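Local coordinates for protein beta-hexosaminidase Amuc_2018 (Akkermansia muciniphila, PDB 6JEB) that hydrolyses terminal non-reducing N-acetylhexosamine residues from N-glycans and chitobiose as a family 20 glycoside hydrolase, at residues P10-R16 with P80-D86. Where two conformers were deposited one is given. Residue numbers count along the deposited sequence, not the author numbering.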
loop_
_atom_site.group_PDB
_atom_site.type_symbol
_atom_site.label_atom_id
_atom_site.label_comp_id
_atom_site.label_asym_id
_atom_site.label_seq_id
_atom_site.Cartn_x
_atom_site.Cartn_y
_atom_site.Cartn_z
ATOM N N PRO A 10 20.179 7.150 -4.572
ATOM C CA PRO A 10 20.245 8.388 -3.791
ATOM C C PRO A 10 20.173 9.625 -4.676
ATOM O O PRO A 10 20.555 9.618 -5.854
ATOM C CB PRO A 10 21.610 8.295 -3.097
ATOM C CG PRO A 10 21.883 6.815 -3.014
ATOM C CD PRO A 10 21.326 6.264 -4.305
ATOM N N SER A 11 19.696 10.715 -4.081
ATOM C CA SER A 11 19.562 11.952 -4.845
ATOM C C SER A 11 20.911 12.513 -5.282
ATOM O O SER A 11 20.989 13.155 -6.330
ATOM C CB SER A 11 18.746 12.983 -4.070
ATOM O OG SER A 11 19.260 13.175 -2.766
ATOM N N ARG A 12 21.977 12.287 -4.507
ATOM C CA ARG A 12 23.323 12.694 -4.909
ATOM C C ARG A 12 24.330 11.680 -4.381
ATOM O O ARG A 12 24.334 11.367 -3.186
ATOM C CB ARG A 12 23.699 14.100 -4.399
ATOM C CG ARG A 12 25.130 14.536 -4.773
ATOM C CD ARG A 12 25.544 15.894 -4.150
ATOM N NE ARG A 12 27.003 16.089 -4.168
ATOM C CZ ARG A 12 27.668 16.909 -4.979
ATOM N NH1 ARG A 12 27.025 17.675 -5.861
ATOM N NH2 ARG A 12 28.996 16.966 -4.902
ATOM N N THR A 13 25.162 11.154 -5.280
ATOM C CA THR A 13 26.302 10.324 -4.909
ATOM C C THR A 13 27.538 10.947 -5.530
ATOM O O THR A 13 27.603 11.100 -6.755
ATOM C CB THR A 13 26.141 8.889 -5.427
ATOM O OG1 THR A 13 24.909 8.336 -4.945
ATOM C CG2 THR A 13 27.303 8.019 -4.945
ATOM N N GLU A 14 28.504 11.316 -4.692
ATOM C CA GLU A 14 29.794 11.844 -5.134
ATOM C C GLU A 14 30.845 10.800 -4.770
ATOM O O GLU A 14 31.237 10.684 -3.607
ATOM C CB GLU A 14 30.088 13.186 -4.457
ATOM C CG GLU A 14 31.477 13.750 -4.814
ATOM C CD GLU A 14 31.872 15.035 -4.071
ATOM O OE1 GLU A 14 31.062 15.589 -3.296
ATOM O OE2 GLU A 14 33.019 15.496 -4.272
ATOM N N LEU A 15 31.300 10.041 -5.761
ATOM C CA LEU A 15 32.272 8.986 -5.510
ATOM C C LEU A 15 33.685 9.555 -5.450
ATOM O O LEU A 15 34.015 10.534 -6.127
ATOM C CB LEU A 15 32.191 7.924 -6.605
ATOM C CG LEU A 15 30.871 7.148 -6.639
ATOM C CD1 LEU A 15 30.847 6.202 -7.835
ATOM C CD2 LEU A 15 30.671 6.376 -5.346
ATOM N N ARG A 16 34.520 8.926 -4.631
ATOM C CA ARG A 16 35.909 9.320 -4.436
ATOM C C ARG A 16 36.824 8.167 -4.831
ATOM O O ARG A 16 36.379 7.033 -5.023
ATOM C CB ARG A 16 36.146 9.768 -2.985
ATOM C CG ARG A 16 35.382 11.047 -2.637
ATOM C CD ARG A 16 35.390 11.393 -1.159
ATOM N NE ARG A 16 34.932 12.766 -0.946
ATOM C CZ ARG A 16 34.635 13.293 0.238
ATOM N NH1 ARG A 16 34.728 12.556 1.339
ATOM N NH2 ARG A 16 34.239 14.561 0.320
ATOM N N PRO A 80 33.830 1.732 -3.200
ATOM C CA PRO A 80 34.358 3.095 -3.314
ATOM C C PRO A 80 34.016 3.918 -2.085
ATOM O O PRO A 80 32.976 3.730 -1.447
ATOM C CB PRO A 80 33.646 3.661 -4.548
ATOM C CG PRO A 80 33.044 2.514 -5.239
ATOM C CD PRO A 80 32.855 1.417 -4.259
ATOM N N CYS A 81 34.909 4.843 -1.763
ATOM C CA CYS A 81 34.579 5.903 -0.830
ATOM C C CYS A 81 33.740 6.957 -1.546
ATOM O O CYS A 81 33.657 6.988 -2.778
ATOM C CB CYS A 81 35.858 6.519 -0.272
ATOM S SG CYS A 81 36.741 5.391 0.827
ATOM N N GLY A 82 33.094 7.814 -0.768
ATOM C CA GLY A 82 32.235 8.811 -1.372
ATOM C C GLY A 82 31.323 9.454 -0.352
ATOM O O GLY A 82 31.383 9.165 0.849
ATOM N N VAL A 83 30.477 10.349 -0.862
ATOM C CA VAL A 83 29.485 11.057 -0.060
ATOM C C VAL A 83 28.124 10.869 -0.709
ATOM O O VAL A 83 27.959 11.137 -1.906
ATOM C CB VAL A 83 29.807 12.561 0.053
ATOM C CG1 VAL A 83 28.811 13.255 0.973
ATOM C CG2 VAL A 83 31.216 12.766 0.554
ATOM N N ILE A 84 27.157 10.418 0.079
ATOM C CA ILE A 84 25.779 10.233 -0.353
ATOM C C ILE A 84 24.947 11.271 0.383
ATOM O O ILE A 84 24.945 11.306 1.618
ATOM C CB ILE A 84 25.287 8.817 -0.013
ATOM C CG1 ILE A 84 26.135 7.757 -0.727
ATOM C CG2 ILE A 84 23.806 8.675 -0.353
ATOM C CD1 ILE A 84 26.048 6.379 -0.075
ATOM N N THR A 85 24.243 12.124 -0.359
ATOM C CA THR A 85 23.338 13.101 0.236
ATOM C C THR A 85 21.959 12.814 -0.330
ATOM O O THR A 85 21.781 12.823 -1.551
ATOM C CB THR A 85 23.772 14.527 -0.112
ATOM O OG1 THR A 85 25.165 14.681 0.179
ATOM C CG2 THR A 85 22.968 15.543 0.699
ATOM N N ASP A 86 20.990 12.543 0.544
ATOM C CA ASP A 86 19.799 11.851 0.083
ATOM C C ASP A 86 18.563 12.332 0.829
ATOM O O ASP A 86 18.607 12.574 2.040
ATOM C CB ASP A 86 19.999 10.351 0.320
ATOM C CG ASP A 86 19.181 9.480 -0.609
ATOM O OD1 ASP A 86 18.546 10.000 -1.556
ATOM O OD2 ASP A 86 19.189 8.252 -0.374
HETATM O O HOH W 1 26.651 13.684 -1.873
#
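P10 leads into the strand by resting its CB on I84 CG2 (3.5 Å). At S11 two bonds between side chain and backbone precede the regular pairing: S11 N donates to D86 OD1 (2.9 Å) and S11 OG to T85 O (2.8 Å), while the D86 carboxylate also accepts from W426, tying this end to helix 417-426. R12 faces T85 as an antiparallel hydrogen-bonded pair, T85 N to R12 O at 2.9 Å, with R12 N to T85 O (3.0 Å) weak; the R12 guanidinium forms a salt bridge with E14 (NH2 to OE1, 3.0 Å). T13 lies opposite I84 in a non-hydrogen-bonded pair. E14 and V83 exchange two good bonds, E14 N to V83 O (2.8 Å) and V83 N to E14 O (2.9 Å). L15 CA lies 4.1 Å from G82 CA, where a CB would clash with E14 O and, at this backbone conformation, with the carbonyl of C81. R16 N finishes the pairing on C81 O (2.8 Å), and V83 CG2 lies over one face of its guanidinium, 3.5 Å from R16 CZ. Strand 39-44 flanks 80-86 on its other edge, and helix 55-73 packs against I84, giving the alpha/beta architecture of the non-catalytic N-terminal domain of family 20 hexosaminidases.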